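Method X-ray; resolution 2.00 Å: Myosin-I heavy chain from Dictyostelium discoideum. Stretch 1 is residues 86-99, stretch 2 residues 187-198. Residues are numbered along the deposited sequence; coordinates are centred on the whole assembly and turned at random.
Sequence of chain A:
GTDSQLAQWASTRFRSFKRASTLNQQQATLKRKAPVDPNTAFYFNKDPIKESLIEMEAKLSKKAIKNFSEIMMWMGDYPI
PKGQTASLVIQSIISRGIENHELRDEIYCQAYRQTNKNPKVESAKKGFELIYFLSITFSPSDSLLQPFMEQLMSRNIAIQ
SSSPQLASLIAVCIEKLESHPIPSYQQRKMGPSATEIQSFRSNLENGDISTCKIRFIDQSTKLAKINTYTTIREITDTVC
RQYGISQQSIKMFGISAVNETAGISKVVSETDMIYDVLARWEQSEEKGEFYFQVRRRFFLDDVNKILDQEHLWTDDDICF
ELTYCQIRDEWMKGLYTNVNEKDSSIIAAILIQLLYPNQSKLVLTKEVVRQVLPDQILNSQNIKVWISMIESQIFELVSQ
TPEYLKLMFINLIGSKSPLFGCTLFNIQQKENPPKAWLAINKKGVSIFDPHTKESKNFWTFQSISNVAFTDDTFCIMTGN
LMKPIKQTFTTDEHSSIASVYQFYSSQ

Stretch 1 86-99: ASLVIQSIISRGIE
Stretch 2, residues 187-198: QRKMGPSATEIQ

A helix can take a neighbouring segment very close where that segment offers a glycine, and the proline beside it can supply apolar packing; this contact in a myosin heavy chain is an example. Residues 86-99 form a continuous helix, phi and psi near -60° and -40°. Alongside it, in the opposite direction, runs the loop 187-193, extended except at Lys-189 (-107/-16) and leading into a second helix that begins at Ala-194; the two helix axes approach to 9.9 Å at 96°. The register is antiparallel in sequence: Ser-87 lies by Ala-194 (CA to CA 5.2 Å), Gln-91 by Gly-191 (CA to CA 4.2 Å) and Ile-98 by Lys-189 (CA to CA 7.7 Å).

At the apolar centre, Pro-192 (-83/147, C-gamma endo) packs against two isoleucines one helical turn apart. Ile-90, chi1 and chi2 both t, brings CG2 to 3.9 Å from Pro-192 CG, and the same CG2 lies 3.9 Å from CD1 of Ile-197 (m, t). Ile-94 (chi1 m, chi2 142°) places CD1 3.8 Å from Pro-192 CD, while its CG2 rests 3.8 Å from Gly-191 CA.

At Gly-191 (-78/180) the approach is close enough that a CB would not fit: it would point toward the helix and lie 2.9 Å from Gln-91 CA, a clash, and 3.4 Å from Ile-94 CB. No side chain stands between the loop and the helix here. Next to it Met-190 (-128/160; m, m, m) directs its CB away, though the end of its side chain comes nearer.

Toward the second helix, Ser-87 (chi1 p) packs its CB 3.5 Å from Ala-194 N, and its CA is 3.8 Å from Ile-197 CD1. Toward the other end, Ile-98 (m, t) sets CD1 3.4 Å from Lys-189 O.

One hydrogen bond joins the two stretches. Gln-91 (chi1 m, chi2 t, chi3 38°) starts sideways, but its end turns in, so that NE2 donates to Pro-192 O at 2.8 Å and 177°.

The polar edge is organised within the loop and second helix. Ser-193 (-80/168, chi1 p) caps that helix, its OG accepting from Glu-196 N at 3.1 Å. Glu-196 (t, t, -8°) in turn holds Arg-188 (m, m, m, -88°) in a two-pronged salt bridge, NH1 to OE2 2.8 Å and NH2 to OE1 2.7 Å, tying the loop at Arg-188 to the helix that follows it. On the exposed side, Lys-189 (m, m, t, m) folds back so that NZ donates to Gln-187 O at 2.8 Å.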

ATOM      1  N   ALA A  86     -13.861 -11.203  -8.845  1.00 41.66           N
ATOM      2  CA  ALA A  86     -14.422 -11.314  -7.493  1.00 40.85           C
ATOM      3  C   ALA A  86     -13.810 -10.303  -6.495  1.00 41.07           C
ATOM      4  O   ALA A  86     -14.553  -9.727  -5.694  1.00 38.38           O
ATOM      5  CB  ALA A  86     -14.260 -12.733  -6.973  1.00 42.02           C
ATOM      6  N   SER A  87     -12.465 -10.076  -6.550  1.00 37.26           N
ATOM      7  CA  SER A  87     -11.819  -9.119  -5.639  1.00 36.32           C
ATOM      8  C   SER A  87     -12.304  -7.698  -5.909  1.00 38.98           C
ATOM      9  O   SER A  87     -12.633  -6.970  -4.970  1.00 37.85           O
ATOM     10  CB  SER A  87     -10.298  -9.212  -5.710  1.00 40.36           C
ATOM     11  OG  SER A  87      -9.797  -8.929  -7.004  1.00 50.03           O
ATOM     12  N   LEU A  88     -12.408  -7.343  -7.196  1.00 37.13           N
ATOM     13  CA  LEU A  88     -12.902  -6.056  -7.704  1.00 36.37           C
ATOM     14  C   LEU A  88     -14.366  -5.849  -7.294  1.00 37.98           C
ATOM     15  O   LEU A  88     -14.742  -4.740  -6.916  1.00 36.27           O
ATOM     16  CB  LEU A  88     -12.767  -6.028  -9.234  1.00 37.05           C
ATOM     17  CG  LEU A  88     -11.635  -5.178  -9.845  1.00 42.51           C
ATOM     18  CD1 LEU A  88     -10.281  -5.480  -9.221  1.00 42.61           C
ATOM     19  CD2 LEU A  88     -11.561  -5.371 -11.357  1.00 45.22           C
ATOM     20  N   VAL A  89     -15.165  -6.942  -7.276  1.00 34.68           N
ATOM     21  CA  VAL A  89     -16.588  -6.884  -6.896  1.00 34.50           C
ATOM     22  C   VAL A  89     -16.743  -6.577  -5.407  1.00 35.53           C
ATOM     23  O   VAL A  89     -17.463  -5.640  -5.059  1.00 34.77           O
ATOM     24  CB  VAL A  89     -17.370  -8.146  -7.364  1.00 39.26           C
ATOM     25  CG1 VAL A  89     -18.733  -8.250  -6.682  1.00 39.88           C
ATOM     26  CG2 VAL A  89     -17.536  -8.146  -8.878  1.00 39.16           C
ATOM     27  N   ILE A  90     -16.042  -7.320  -4.530  1.00 31.24           N
ATOM     28  CA  ILE A  90     -16.107  -7.074  -3.087  1.00 29.90           C
ATOM     29  C   ILE A  90     -15.480  -5.702  -2.724  1.00 32.98           C
ATOM     30  O   ILE A  90     -15.977  -5.057  -1.812  1.00 34.19           O
ATOM     31  CB  ILE A  90     -15.539  -8.261  -2.256  1.00 32.19           C
ATOM     32  CG1 ILE A  90     -15.888  -8.118  -0.751  1.00 32.88           C
ATOM     33  CG2 ILE A  90     -14.040  -8.478  -2.497  1.00 30.19           C
ATOM     34  CD1 ILE A  90     -15.747  -9.450   0.088  1.00 34.35           C
ATOM     35  N   GLN A  91     -14.432  -5.242  -3.449  1.00 28.79           N
ATOM     36  CA  GLN A  91     -13.850  -3.911  -3.208  1.00 29.31           C
ATOM     37  C   GLN A  91     -14.915  -2.810  -3.433  1.00 33.67           C
ATOM     38  O   GLN A  91     -15.007  -1.885  -2.631  1.00 33.44           O
ATOM     39  CB  GLN A  91     -12.634  -3.677  -4.103  1.00 30.28           C
ATOM     40  CG  GLN A  91     -11.356  -4.255  -3.502  1.00 39.14           C
ATOM     41  CD  GLN A  91     -10.327  -4.527  -4.561  1.00 50.91           C
ATOM     42  OE1 GLN A  91     -10.163  -3.774  -5.525  1.00 48.67           O
ATOM     43  NE2 GLN A  91      -9.632  -5.632  -4.427  1.00 38.20           N
ATOM     44  N   SER A  92     -15.764  -2.974  -4.480  1.00 30.98           N
ATOM     45  CA  SER A  92     -16.888  -2.080  -4.809  1.00 31.11           C
ATOM     46  C   SER A  92     -17.891  -2.027  -3.652  1.00 34.70           C
ATOM     47  O   SER A  92     -18.248  -0.933  -3.211  1.00 31.99           O
ATOM     48  CB  SER A  92     -17.576  -2.535  -6.093  1.00 35.41           C
ATOM     49  OG  SER A  92     -18.663  -1.686  -6.416  1.00 44.80           O
ATOM     50  N   ILE A  93     -18.278  -3.219  -3.107  1.00 32.24           N
ATOM     51  CA  ILE A  93     -19.215  -3.368  -1.994  1.00 31.66           C
ATOM     52  C   ILE A  93     -18.707  -2.678  -0.756  1.00 34.46           C
ATOM     53  O   ILE A  93     -19.468  -1.955  -0.117  1.00 34.75           O
ATOM     54  CB  ILE A  93     -19.569  -4.862  -1.711  1.00 35.23           C
ATOM     55  CG1 ILE A  93     -20.222  -5.533  -2.941  1.00 35.97           C
ATOM     56  CG2 ILE A  93     -20.467  -5.015  -0.459  1.00 35.84           C
ATOM     57  CD1 ILE A  93     -20.224  -7.063  -2.915  1.00 35.59           C
ATOM     58  N   ILE A  94     -17.438  -2.915  -0.393  1.00 32.06           N
ATOM     59  CA  ILE A  94     -16.891  -2.310   0.817  1.00 32.18           C
ATOM     60  C   ILE A  94     -16.720  -0.801   0.607  1.00 34.38           C
ATOM     61  O   ILE A  94     -17.029  -0.038   1.525  1.00 33.45           O
ATOM     62  CB  ILE A  94     -15.636  -3.063   1.338  1.00 35.31           C
ATOM     63  CG1 ILE A  94     -16.086  -4.319   2.147  1.00 35.93           C
ATOM     64  CG2 ILE A  94     -14.730  -2.175   2.202  1.00 35.79           C
ATOM     65  CD1 ILE A  94     -15.244  -5.454   1.942  1.00 43.58           C
ATOM     66  N   SER A  95     -16.341  -0.376  -0.612  1.00 30.98           N
ATOM     67  CA  SER A  95     -16.204   1.057  -0.937  1.00 31.59           C
ATOM     68  C   SER A  95     -17.567   1.741  -0.739  1.00 36.72           C
ATOM     69  O   SER A  95     -17.650   2.759  -0.040  1.00 34.84           O
ATOM     70  CB  SER A  95     -15.699   1.247  -2.364  1.00 34.30           C
ATOM     71  OG  SER A  95     -15.818   2.601  -2.774  1.00 44.51           O
ATOM     72  N   ARG A  96     -18.654   1.111  -1.272  1.00 34.52           N
ATOM     73  CA  ARG A  96     -20.018   1.626  -1.111  1.00 34.79           C
ATOM     74  C   ARG A  96     -20.361   1.769   0.374  1.00 40.97           C
ATOM     75  O   ARG A  96     -20.892   2.799   0.775  1.00 40.72           O
ATOM     76  CB  ARG A  96     -21.026   0.734  -1.861  1.00 32.23           C
ATOM     77  CG  ARG A  96     -22.472   1.259  -1.881  1.00 33.38           C
ATOM     78  CD  ARG A  96     -23.391   0.397  -2.721  1.00 36.16           C
ATOM     79  NE  ARG A  96     -23.004   0.334  -4.135  1.00 37.12           N
ATOM     80  CZ  ARG A  96     -22.368  -0.688  -4.703  1.00 51.33           C
ATOM     81  NH1 ARG A  96     -22.019  -1.749  -3.979  1.00 27.25           N
ATOM     82  NH2 ARG A  96     -22.056  -0.650  -5.991  1.00 41.73           N
ATOM     83  N   GLY A  97     -19.998   0.769   1.185  1.00 37.56           N
ATOM     84  CA  GLY A  97     -20.231   0.810   2.625  1.00 36.94           C
ATOM     85  C   GLY A  97     -19.449   1.877   3.360  1.00 38.81           C
ATOM     86  O   GLY A  97     -19.989   2.519   4.266  1.00 38.06           O
ATOM     87  N   ILE A  98     -18.161   2.059   2.988  1.00 34.46           N
ATOM     88  CA  ILE A  98     -17.257   3.084   3.557  1.00 34.38           C
ATOM     89  C   ILE A  98     -17.837   4.506   3.342  1.00 42.37           C
ATOM     90  O   ILE A  98     -18.036   5.234   4.319  1.00 42.12           O
ATOM     91  CB  ILE A  98     -15.798   2.960   2.970  1.00 35.57           C
ATOM     92  CG1 ILE A  98     -15.031   1.765   3.588  1.00 34.64           C
ATOM     93  CG2 ILE A  98     -14.998   4.262   3.135  1.00 36.18           C
ATOM     94  CD1 ILE A  98     -13.750   1.369   2.849  1.00 41.92           C
ATOM     95  N   GLU A  99     -18.118   4.873   2.068  1.00 40.64           N
ATOM     96  CA  GLU A  99     -18.577   6.213   1.708  1.00 41.91           C
ATOM     97  C   GLU A  99     -20.086   6.455   1.918  1.00 46.28           C
ATOM     98  O   GLU A  99     -20.468   7.596   2.197  1.00 45.79           O
ATOM     99  CB  GLU A  99     -18.134   6.612   0.290  1.00 44.02           C
ATOM    100  CG  GLU A  99     -18.629   5.732  -0.845  1.00 59.01           C
ATOM    101  CD  GLU A  99     -17.572   5.330  -1.859  1.00 90.29           C
ATOM    102  OE1 GLU A  99     -16.395   5.159  -1.461  1.00 81.81           O
ATOM    103  OE2 GLU A  99     -17.937   5.114  -3.038  1.00 91.99           O
ATOM    104  N   GLN A 187      -8.358   1.833  11.077  1.00 46.49           N
ATOM    105  CA  GLN A 187      -9.505   1.751  10.174  1.00 45.78           C
ATOM    106  C   GLN A 187      -9.080   1.589   8.722  1.00 47.10           C
ATOM    107  O   GLN A 187      -8.462   2.496   8.166  1.00 48.30           O
ATOM    108  CB  GLN A 187     -10.472   2.926  10.379  1.00 47.83           C
ATOM    109  CG  GLN A 187     -11.224   2.846  11.714  1.00 62.63           C
ATOM    110  CD  GLN A 187     -12.071   4.055  12.038  1.00 86.10           C
ATOM    111  OE1 GLN A 187     -12.094   5.061  11.320  1.00 82.88           O
ATOM    112  NE2 GLN A 187     -12.786   3.983  13.151  1.00 81.00           N
ATOM    113  N   ARG A 188      -9.348   0.397   8.133  1.00 38.86           N
ATOM    114  CA  ARG A 188      -9.017   0.031   6.744  1.00 35.96           C
ATOM    115  C   ARG A 188      -9.750   0.933   5.749  1.00 36.19           C
ATOM    116  O   ARG A 188     -10.880   1.330   6.021  1.00 35.22           O
ATOM    117  CB  ARG A 188      -9.352  -1.452   6.469  1.00 33.61           C
ATOM    118  CG  ARG A 188      -8.378  -2.462   7.097  1.00 38.13           C
ATOM    119  CD  ARG A 188      -7.099  -2.695   6.286  1.00 34.91           C
ATOM    120  NE  ARG A 188      -7.378  -3.111   4.914  1.00 31.33           N
ATOM    121  CZ  ARG A 188      -7.558  -4.370   4.531  1.00 44.30           C
ATOM    122  NH1 ARG A 188      -7.436  -5.364   5.407  1.00 26.89           N
ATOM    123  NH2 ARG A 188      -7.847  -4.648   3.268  1.00 32.21           N
ATOM    124  N   LYS A 189      -9.100   1.264   4.608  1.00 30.47           N
ATOM    125  CA  LYS A 189      -9.642   2.178   3.595  1.00 29.62           C
ATOM    126  C   LYS A 189     -10.108   1.463   2.340  1.00 32.69           C
ATOM    127  O   LYS A 189     -10.761   2.073   1.495  1.00 32.78           O
ATOM    128  CB  LYS A 189      -8.580   3.238   3.202  1.00 31.33           C
ATOM    129  CG  LYS A 189      -7.942   4.008   4.354  1.00 37.29           C
ATOM    130  CD  LYS A 189      -8.820   5.141   4.854  1.00 53.74           C
ATOM    131  CE  LYS A 189      -8.209   5.885   6.018  1.00 65.91           C
ATOM    132  NZ  LYS A 189      -8.374   5.160   7.305  1.00 67.32           N
ATOM    133  N   MET A 190      -9.684   0.214   2.161  1.00 29.03           N
ATOM    134  CA  MET A 190     -10.020  -0.562   0.975  1.00 28.84           C
ATOM    135  C   MET A 190     -10.596  -1.908   1.373  1.00 32.72           C
ATOM    136  O   MET A 190     -10.364  -2.386   2.494  1.00 30.45           O
ATOM    137  CB  MET A 190      -8.769  -0.824   0.106  1.00 30.58           C
ATOM    138  CG  MET A 190      -8.110   0.415  -0.462  1.00 34.40           C
ATOM    139  SD  MET A 190      -9.075   1.214  -1.764  1.00 39.81           S
ATOM    140  CE  MET A 190      -8.623   0.223  -3.167  1.00 36.55           C
ATOM    141  N   GLY A 191     -11.302  -2.509   0.414  1.00 28.39           N
ATOM    142  CA  GLY A 191     -11.815  -3.868   0.502  1.00 28.29           C
ATOM    143  C   GLY A 191     -10.651  -4.804   0.227  1.00 33.08           C
ATOM    144  O   GLY A 191      -9.533  -4.332  -0.035  1.00 33.36           O
ATOM    145  N   PRO A 192     -10.839  -6.139   0.253  1.00 28.84           N
ATOM    146  CA  PRO A 192      -9.678  -7.025   0.070  1.00 27.66           C
ATOM    147  C   PRO A 192      -9.242  -7.292  -1.359  1.00 32.82           C
ATOM    148  O   PRO A 192     -10.070  -7.397  -2.258  1.00 32.61           O
ATOM    149  CB  PRO A 192     -10.124  -8.309   0.763  1.00 28.70           C
ATOM    150  CG  PRO A 192     -11.614  -8.331   0.533  1.00 32.78           C
ATOM    151  CD  PRO A 192     -12.069  -6.906   0.559  1.00 28.69           C
ATOM    152  N   SER A 193      -7.914  -7.468  -1.547  1.00 31.15           N
ATOM    153  CA  SER A 193      -7.297  -7.836  -2.820  1.00 30.65           C
ATOM    154  C   SER A 193      -7.486  -9.344  -2.972  1.00 34.11           C
ATOM    155  O   SER A 193      -7.794 -10.003  -1.983  1.00 32.41           O
ATOM    156  CB  SER A 193      -5.796  -7.531  -2.791  1.00 32.31           C
ATOM    157  OG  SER A 193      -5.146  -8.199  -1.717  1.00 28.64           O
ATOM    158  N   ALA A 194      -7.235  -9.901  -4.165  1.00 33.36           N
ATOM    159  CA  ALA A 194      -7.305 -11.356  -4.390  1.00 34.32           C
ATOM    160  C   ALA A 194      -6.267 -12.070  -3.506  1.00 36.56           C
ATOM    161  O   ALA A 194      -6.522 -13.187  -3.056  1.00 34.98           O
ATOM    162  CB  ALA A 194      -7.066 -11.678  -5.853  1.00 35.81           C
ATOM    163  N   THR A 195      -5.149 -11.367  -3.173  1.00 33.75           N
ATOM    164  CA  THR A 195      -4.086 -11.838  -2.269  1.00 33.42           C
ATOM    165  C   THR A 195      -4.626 -11.985  -0.846  1.00 37.61           C
ATOM    166  O   THR A 195      -4.426 -13.035  -0.223  1.00 37.03           O
ATOM    167  CB  THR A 195      -2.871 -10.881  -2.324  1.00 34.32           C
ATOM    168  OG1 THR A 195      -2.319 -10.960  -3.632  1.00 33.67           O
ATOM    169  CG2 THR A 195      -1.784 -11.221  -1.292  1.00 31.24           C
ATOM    170  N   GLU A 196      -5.272 -10.921  -0.320  1.00 33.23           N
ATOM    171  CA  GLU A 196      -5.849 -10.919   1.030  1.00 31.57           C
ATOM    172  C   GLU A 196      -6.935 -11.979   1.141  1.00 32.32           C
ATOM    173  O   GLU A 196      -7.118 -12.549   2.212  1.00 30.77           O
ATOM    174  CB  GLU A 196      -6.470  -9.565   1.364  1.00 32.21           C
ATOM    175  CG  GLU A 196      -6.836  -9.445   2.839  1.00 34.14           C
ATOM    176  CD  GLU A 196      -7.347  -8.100   3.289  1.00 46.74           C
ATOM    177  OE1 GLU A 196      -7.289  -7.148   2.480  1.00 34.98           O
ATOM    178  OE2 GLU A 196      -7.789  -7.991   4.457  1.00 35.00           O
ATOM    179  N   ILE A 197      -7.671 -12.206   0.039  1.00 29.24           N
ATOM    180  CA  ILE A 197      -8.765 -13.173   0.002  1.00 29.62           C
ATOM    181  C   ILE A 197      -8.203 -14.584   0.180  1.00 33.82           C
ATOM    182  O   ILE A 197      -8.622 -15.281   1.101  1.00 32.39           O
ATOM    183  CB  ILE A 197      -9.654 -12.978  -1.267  1.00 32.59           C
ATOM    184  CG1 ILE A 197     -10.530 -11.704  -1.107  1.00 32.18           C
ATOM    185  CG2 ILE A 197     -10.547 -14.201  -1.516  1.00 34.36           C
ATOM    186  CD1 ILE A 197     -11.073 -11.065  -2.446  1.00 34.68           C
ATOM    187  N   GLN A 198      -7.215 -14.957  -0.645  1.00 33.05           N
ATOM    188  CA  GLN A 198      -6.556 -16.254  -0.604  1.00 34.81           C
ATOM    189  C   GLN A 198      -5.868 -16.522   0.727  1.00 38.69           C
ATOM    190  O   GLN A 198      -6.024 -17.610   1.292  1.00 38.71           O
ATOM    191  CB  GLN A 198      -5.596 -16.427  -1.784  1.00 37.02           C
ATOM    192  CG  GLN A 198      -5.133 -17.881  -2.009  1.00 52.77           C
ATOM    193  CD  GLN A 198      -6.281 -18.868  -1.997  1.00 67.02           C
ATOM    194  OE1 GLN A 198      -7.106 -18.920  -2.919  1.00 63.19           O
ATOM    195  NE2 GLN A 198      -6.377 -19.646  -0.930  1.00 54.00           N
TER